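Local coordinates for protein NAD nucleotidase (Haemophilus influenzae, PDB 3ZTV) that hydrolyses NAD and mononucleotides such as AMP as a zinc-dependent periplasmic nucleotidase and pyrophosphatase, yielding adenosine and nicotinamide riboside, at residues V449-D452 with A453-F456; N514-A518 with G519-G523; T182-I185 with M186-A189. One frame throughout, in Å; residues are numbered along the deposited sequence.

Contact 1 (V449-D452 with A453-F456); sequences VLED and AMQF
Met-454 donates its backbone N-H to Leu-450 O at 3.0 Å in a nearly straight bond, 170° at the hydrogen, one of four i to i+4 alpha-helical bonds in this part of helix 443-460. The others run from Ala-453 N to Val-449 O, from Gln-455 N to Glu-451 O and from Phe-456 N to Asp-452 O, the last 3.1 Å long.

Carbon contacts between the turns fall mainly on the same carbonyl oxygens. The Met-454 chain bends at its third torsion (chi3 -72°), which turns the methyl back along the helix until CE lies 3.6 Å from Leu-450 O; its CG is just as near that oxygen. Ala-453 CB rests 3.5 Å from Val-449 O, and Gln-455 CB sits 3.4 Å from Glu-451 O before the rest of its chain departs from the preceding turn.

The polar ends find partners beyond these two turns. Glu-451 takes the backbone N-H groups of Arg-486 and Leu-487, one on each carboxylate oxygen, which should fix the rotation of the group. Gln-455 accepts from the Arg-486 guanidinium and donates to Asp-460. Asp-452 divides its oxygens between Gln-448, one turn earlier, and the hydroxyl of Thr-526.

The Phe-456 ring leads away toward Asp-522, its nearest atom about 5 Å from the bound adenosine. Inside the C-terminal domain the helix is packed from several directions: Leu-450 and Met-454 lie against Pro-467 of strand 467-470 and Tyr-474 of strand 472-477, while Val-449 meets Thr-526 and Phe-527 of helix 525-530.

Contact 2 (N514-A518 with G519-G523); sequences NAYVA and GGKDG. With ADN (adenosine), chain D.
Tyr-516 is sandwiched between the adenine of the bound adenosine and the aliphatic start of Lys-521. Its CG stands anti to the backbone N (chi1 173°), swinging the ring out between them. Adenine C5 lies over the centre of one ring face, with Tyr-516 CG closest, 3.3 Å from adenosine C6. On the opposite face Lys-521 CB makes a CH-pi contact, 3.6 Å from the Tyr-516 ring centroid and 13° off the normal. Lys-521 CG settles 3.3 Å from Tyr-516 O before the chain leads away.

Asp-522 grips the ribose with both carboxylate oxygens, recognising the cis-diol: adenosine O3' donates to OD1 and O2' to OD2, each at 2.7 Å. OD2 also takes a weak hydrogen bond from Asn-408 ND2. The Asp-522 carboxyl carbon lies at the Tyr-516 ring edge, near its plane.

Behind this shell the two ends of a short helix are fixed. Asn-514 is the N-cap of helix 515-518, its OD1 taking Val-517 N at 2.9 Å, while its ND2 is held by Gln-407 and, again, Asn-408. At the other end a Schellman motif, with Gly-520 at positive phi (100°), closes the helix: Gly-520 N reaches Val-517 O at 2.9 Å, and Gly-519 N bonds weakly to Tyr-516 O.

The unit begins at the last residue of strand 508-514, packs through Ala-515 and Ala-518 on strand 435-442, and leads into helix 525-530.

Contact 3 (T182-I185 with M186-A189); sequences TAQI and MANA
Thr-182 and Met-186 lie side by side on successive turns of helix 179-191, an alpha helix of the calcineurin-like metallophosphoesterase domain, and their side chains point the same way. Between the side chains the contact is aliphatic, Thr-182 CG2 meeting Met-186 CG at 3.9 Å, while that CG also presses on Thr-182 O at 3.1 Å. The methionine chain is bent at both its second and third torsions (chi2 -63°, chi3 -60°), which carries the thioether away from the threonine. Both residues face strand 151-159, Thr-182 touching Leu-158 and Met-186 touching Ile-156, so this side packs the helix onto the sheet.

Four i to i+4 backbone bonds hold the turns together. Met-186 N donates to Thr-182 O at 2.9 Å, Ala-187 N to Ala-183 O, Asn-188 N to Gln-184 O at 2.8 Å, and Ala-189 N to Ile-185 O. Beyond the two segments, the Thr-182 hydroxyl is hydrogen-bonded to Asp-178 O, the carbonyl one turn earlier.

The helix also belongs to the dimer interface. Ile-185 packs on Met-186 of the second subunit and Met-186 on its Ile-185, a reciprocal pair. Alongside, Gln-184 touches Tyr-177 and Asn-188 touches Pro-142, both of that other subunit.

Within the helix, beta carbons settle on the carbonyl oxygens of the preceding turn: Ala-187 CB lies 3.4 Å from Ala-183 O, and Asn-188 CB comes to 3.2 Å from Gln-184 O.

In the fold
From the N terminus, contact 3 comes first, in the calcineurin-like phosphoesterase domain, then contact 1 and contact 2 in the C-terminal 5'-nucleotidase domain. Each is local and closes no long loop; the three follow in series, neither nested nor crossed. Contact 3 stands apart, its centre about 42 Å from that of contact 2 and about 50 Å from that of contact 1, and it joins the sheet holding strand 151-159 to the second subunit. Contacts 1 and 2 meet directly: Phe-456 CD2 lies 3.3 Å from Asp-522 O, and Asp-452 CB packs on Gly-523 O. Helix 443-460 therefore backs the turn that carries the nucleoside-binding aspartate.

Contact 1 (V449-D452 with A453-F456)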
loop_
_atom_site.group_PDB
_atom_site.type_symbol
_atom_site.label_atom_id
_atom_site.label_comp_id
_atom_site.label_asym_id
_atom_site.label_seq_id
_atom_site.Cartn_x
_atom_site.Cartn_y
_atom_site.Cartn_z
ATOM N N VAL A 449 -34.439 -8.183 -7.861
ATOM C CA VAL A 449 -34.981 -6.878 -7.495
ATOM C C VAL A 449 -35.988 -6.375 -8.539
ATOM O O VAL A 449 -36.981 -5.743 -8.179
ATOM C CB VAL A 449 -33.888 -5.820 -7.168
ATOM C CG1 VAL A 449 -33.217 -5.312 -8.421
ATOM C CG2 VAL A 449 -34.494 -4.658 -6.381
ATOM N N LEU A 450 -35.754 -6.672 -9.819
ATOM C CA LEU A 450 -36.732 -6.348 -10.862
ATOM C C LEU A 450 -38.028 -7.112 -10.625
ATOM O O LEU A 450 -39.121 -6.558 -10.762
ATOM C CB LEU A 450 -36.192 -6.660 -12.260
ATOM C CG LEU A 450 -34.989 -5.829 -12.716
ATOM C CD1 LEU A 450 -34.481 -6.306 -14.075
ATOM C CD2 LEU A 450 -35.339 -4.345 -12.757
ATOM N N GLU A 451 -37.906 -8.385 -10.262
ATOM C CA GLU A 451 -39.088 -9.186 -9.952
ATOM C C GLU A 451 -39.845 -8.589 -8.758
ATOM O O GLU A 451 -41.078 -8.482 -8.772
ATOM C CB GLU A 451 -38.706 -10.646 -9.680
ATOM C CG GLU A 451 -38.091 -11.401 -10.871
ATOM C CD GLU A 451 -39.121 -11.952 -11.859
ATOM O OE1 GLU A 451 -40.341 -11.848 -11.601
ATOM O OE2 GLU A 451 -38.690 -12.517 -12.895
ATOM N N ASP A 452 -39.103 -8.201 -7.724
ATOM C CA ASP A 452 -39.703 -7.589 -6.537
ATOM C C ASP A 452 -40.493 -6.337 -6.909
ATOM O O ASP A 452 -41.647 -6.161 -6.496
ATOM C CB ASP A 452 -38.626 -7.188 -5.520
ATOM C CG ASP A 452 -37.832 -8.373 -4.978
ATOM O OD1 ASP A 452 -38.321 -9.522 -5.006
ATOM O OD2 ASP A 452 -36.703 -8.142 -4.492
ATOM N N ALA A 453 -39.860 -5.459 -7.680
ATOM C CA ALA A 453 -40.471 -4.184 -8.027
ATOM C C ALA A 453 -41.742 -4.368 -8.851
ATOM O O ALA A 453 -42.757 -3.717 -8.589
ATOM C CB ALA A 453 -39.474 -3.302 -8.748
ATOM N N MET A 454 -41.692 -5.255 -9.841
ATOM C CA MET A 454 -42.874 -5.556 -10.653
ATOM C C MET A 454 -44.013 -6.146 -9.824
ATOM O O MET A 454 -45.185 -5.801 -10.028
ATOM C CB MET A 454 -42.522 -6.490 -11.817
ATOM C CG MET A 454 -41.729 -5.811 -12.917
ATOM S SD MET A 454 -41.557 -6.841 -14.394
ATOM C CE MET A 454 -40.398 -8.078 -13.801
ATOM N N GLN A 455 -43.677 -7.031 -8.892
ATOM C CA GLN A 455 -44.690 -7.620 -8.016
ATOM C C GLN A 455 -45.422 -6.557 -7.186
ATOM O O GLN A 455 -46.647 -6.607 -7.036
ATOM C CB GLN A 455 -44.063 -8.680 -7.108
ATOM C CG GLN A 455 -44.992 -9.218 -6.019
ATOM C CD GLN A 455 -46.159 -10.031 -6.563
ATOM O OE1 GLN A 455 -46.157 -10.455 -7.719
ATOM N NE2 GLN A 455 -47.164 -10.255 -5.720
ATOM N N PHE A 456 -44.675 -5.599 -6.645
ATOM C CA PHE A 456 -45.271 -4.518 -5.860
ATOM C C PHE A 456 -46.128 -3.628 -6.761
ATOM O O PHE A 456 -47.243 -3.258 -6.401
ATOM C CB PHE A 456 -44.177 -3.695 -5.164
ATOM C CG PHE A 456 -44.675 -2.849 -4.013
ATOM C CD1 PHE A 456 -44.895 -3.411 -2.768
ATOM C CD2 PHE A 456 -44.885 -1.490 -4.172
ATOM C CE1 PHE A 456 -45.337 -2.637 -1.707
ATOM C CE2 PHE A 456 -45.328 -0.712 -3.112
ATOM C CZ PHE A 456 -45.550 -1.291 -1.882
#

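Contact 2 (N514-A518 with G519-G523)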
loop_
_atom_site.group_PDB
_atom_site.type_symbol
_atom_site.label_atom_id
_atom_site.label_comp_id
_atom_site.label_asym_id
_atom_site.label_seq_id
_atom_site.Cartn_x
_atom_site.Cartn_y
_atom_site.Cartn_z
ATOM N N ASN A 514 -31.809 5.043 -6.572
ATOM C CA ASN A 514 -32.011 6.186 -5.690
ATOM C C ASN A 514 -32.061 5.723 -4.232
ATOM O O ASN A 514 -32.348 4.563 -3.949
ATOM C CB ASN A 514 -33.245 7.018 -6.080
ATOM C CG ASN A 514 -34.539 6.282 -5.858
ATOM O OD1 ASN A 514 -34.878 5.936 -4.730
ATOM N ND2 ASN A 514 -35.281 6.047 -6.938
ATOM N N ALA A 515 -31.781 6.644 -3.313
ATOM C CA ALA A 515 -31.686 6.320 -1.894
ATOM C C ALA A 515 -32.987 5.772 -1.309
ATOM O O ALA A 515 -32.960 4.972 -0.377
ATOM C CB ALA A 515 -31.228 7.541 -1.119
ATOM N N TYR A 516 -34.115 6.208 -1.860
ATOM C CA TYR A 516 -35.429 5.766 -1.397
ATOM C C TYR A 516 -35.624 4.262 -1.597
ATOM O O TYR A 516 -35.848 3.529 -0.641
ATOM C CB TYR A 516 -36.515 6.590 -2.106
ATOM C CG TYR A 516 -37.959 6.174 -1.895
ATOM C CD1 TYR A 516 -38.669 6.564 -0.762
ATOM C CD2 TYR A 516 -38.629 5.435 -2.863
ATOM C CE1 TYR A 516 -40.002 6.197 -0.597
ATOM C CE2 TYR A 516 -39.948 5.067 -2.705
ATOM C CZ TYR A 516 -40.632 5.447 -1.574
ATOM O OH TYR A 516 -41.951 5.075 -1.428
ATOM N N VAL A 517 -35.521 3.780 -2.831
ATOM C CA VAL A 517 -35.671 2.335 -3.038
ATOM C C VAL A 517 -34.465 1.513 -2.558
ATOM O O VAL A 517 -34.590 0.315 -2.298
ATOM C CB VAL A 517 -36.030 1.968 -4.495
ATOM C CG1 VAL A 517 -37.350 2.621 -4.893
ATOM C CG2 VAL A 517 -34.921 2.365 -5.446
ATOM N N ALA A 518 -33.308 2.150 -2.411
ATOM C CA ALA A 518 -32.130 1.444 -1.902
ATOM C C ALA A 518 -32.369 0.868 -0.501
ATOM O O ALA A 518 -31.775 -0.141 -0.127
ATOM C CB ALA A 518 -30.925 2.358 -1.896
ATOM N N GLY A 519 -33.244 1.511 0.268
ATOM C CA GLY A 519 -33.562 1.048 1.608
ATOM C C GLY A 519 -34.709 0.051 1.635
ATOM O O GLY A 519 -35.129 -0.399 2.699
ATOM N N GLY A 520 -35.226 -0.295 0.460
ATOM C CA GLY A 520 -36.269 -1.298 0.360
ATOM C C GLY A 520 -37.678 -0.760 0.206
ATOM O O GLY A 520 -38.640 -1.527 0.185
ATOM N N LYS A 521 -37.819 0.556 0.097
ATOM C CA LYS A 521 -39.141 1.145 -0.081
ATOM C C LYS A 521 -39.735 0.726 -1.429
ATOM O O LYS A 521 -39.022 0.216 -2.299
ATOM C CB LYS A 521 -39.073 2.670 0.026
ATOM C CG LYS A 521 -38.505 3.177 1.341
ATOM C CD LYS A 521 -39.445 2.906 2.496
ATOM C CE LYS A 521 -38.810 3.323 3.814
ATOM N NZ LYS A 521 -38.240 4.697 3.729
ATOM N N ASP A 522 -41.039 0.931 -1.591
ATOM C CA ASP A 522 -41.745 0.566 -2.820
ATOM C C ASP A 522 -41.592 -0.917 -3.170
ATOM O O ASP A 522 -41.611 -1.295 -4.342
ATOM C CB ASP A 522 -41.291 1.446 -3.991
ATOM C CG ASP A 522 -42.387 2.385 -4.480
ATOM O OD1 ASP A 522 -43.423 2.512 -3.787
ATOM O OD2 ASP A 522 -42.219 3.002 -5.552
ATOM N N GLY A 523 -41.428 -1.752 -2.151
ATOM C CA GLY A 523 -41.360 -3.190 -2.351
ATOM C C GLY A 523 -40.076 -3.727 -2.960
ATOM O O GLY A 523 -40.029 -4.880 -3.389
HETATM O "O5'" ADN D . -47.164 8.481 -3.964
HETATM C "C5'" ADN D . -46.301 7.483 -3.415
HETATM C "C4'" ADN D . -45.374 6.978 -4.514
HETATM O "O4'" ADN D . -44.463 8.010 -4.903
HETATM C "C3'" ADN D . -44.517 5.806 -4.076
HETATM O "O3'" ADN D . -45.166 4.559 -4.343
HETATM C "C2'" ADN D . -43.261 5.968 -4.910
HETATM O "O2'" ADN D . -43.399 5.316 -6.178
HETATM C "C1'" ADN D . -43.167 7.463 -5.151
HETATM N N9 ADN D . -42.196 8.052 -4.202
HETATM C C8 ADN D . -42.450 8.567 -2.983
HETATM N N7 ADN D . -41.305 9.019 -2.402
HETATM C C5 ADN D . -40.290 8.785 -3.265
HETATM C C6 ADN D . -38.827 9.008 -3.308
HETATM N N6 ADN D . -38.157 9.583 -2.284
HETATM N N1 ADN D . -38.167 8.611 -4.414
HETATM C C2 ADN D . -38.790 8.036 -5.457
HETATM N N3 ADN D . -40.110 7.803 -5.488
HETATM C C4 ADN D . -40.894 8.156 -4.445
#

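Contact 3 (T182-I185 with M186-A189)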
loop_
_atom_site.group_PDB
_atom_site.type_symbol
_atom_site.label_atom_id
_atom_site.label_comp_id
_atom_site.label_asym_id
_atom_site.label_seq_id
_atom_site.Cartn_x
_atom_site.Cartn_y
_atom_site.Cartn_z
ATOM N N THR A 182 0.268 6.336 4.553
ATOM C CA THR A 182 0.612 7.752 4.559
ATOM C C THR A 182 0.566 8.330 5.971
ATOM O O THR A 182 1.456 9.083 6.375
ATOM C CB THR A 182 -0.285 8.585 3.603
ATOM O OG1 THR A 182 -0.133 8.102 2.259
ATOM C CG2 THR A 182 0.074 10.072 3.689
ATOM N N ALA A 183 -0.498 8.014 6.703
ATOM C CA ALA A 183 -0.617 8.491 8.079
ATOM C C ALA A 183 0.586 8.079 8.928
ATOM O O ALA A 183 1.164 8.905 9.633
ATOM C CB ALA A 183 -1.929 8.023 8.714
ATOM N N GLN A 184 0.996 6.825 8.841
ATOM C CA GLN A 184 2.110 6.383 9.681
ATOM C C GLN A 184 3.434 6.970 9.251
ATOM O O GLN A 184 4.225 7.395 10.088
ATOM C CB GLN A 184 2.239 4.862 9.729
ATOM C CG GLN A 184 3.342 4.364 10.688
ATOM C CD GLN A 184 3.093 4.782 12.139
ATOM O OE1 GLN A 184 3.418 5.901 12.552
ATOM N NE2 GLN A 184 2.502 3.890 12.906
ATOM N N ILE A 185 3.687 6.997 7.943
ATOM C CA ILE A 185 4.960 7.500 7.453
ATOM C C ILE A 185 5.071 8.994 7.766
ATOM O O ILE A 185 6.125 9.466 8.208
ATOM C CB ILE A 185 5.132 7.211 5.950
ATOM C CG1 ILE A 185 5.176 5.698 5.687
ATOM C CG2 ILE A 185 6.381 7.906 5.396
ATOM C CD1 ILE A 185 6.179 4.931 6.563
ATOM N N MET A 186 3.978 9.739 7.573
ATOM C CA MET A 186 4.000 11.168 7.895
ATOM C C MET A 186 4.276 11.402 9.380
ATOM O O MET A 186 5.114 12.232 9.738
ATOM C CB MET A 186 2.676 11.842 7.522
ATOM C CG MET A 186 2.460 12.001 6.016
ATOM S SD MET A 186 3.671 13.082 5.181
ATOM C CE MET A 186 3.395 14.619 6.056
ATOM N N ALA A 187 3.569 10.684 10.247
ATOM C CA ALA A 187 3.728 10.882 11.679
ATOM C C ALA A 187 5.130 10.453 12.124
ATOM O O ALA A 187 5.744 11.116 12.958
ATOM C CB ALA A 187 2.647 10.133 12.453
ATOM N N ASN A 188 5.644 9.369 11.539
ATOM C CA ASN A 188 6.960 8.858 11.934
ATOM C C ASN A 188 8.065 9.842 11.606
ATOM O O ASN A 188 9.003 10.028 12.389
ATOM C CB ASN A 188 7.235 7.498 11.288
ATOM C CG ASN A 188 8.498 6.843 11.836
ATOM O OD1 ASN A 188 8.596 6.579 13.038
ATOM N ND2 ASN A 188 9.469 6.565 10.952
ATOM N N ALA A 189 7.949 10.486 10.449
ATOM C CA ALA A 189 8.941 11.466 10.022
ATOM C C ALA A 189 8.960 12.711 10.898
ATOM O O ALA A 189 10.007 13.332 11.090
ATOM C CB ALA A 189 8.715 11.849 8.568
#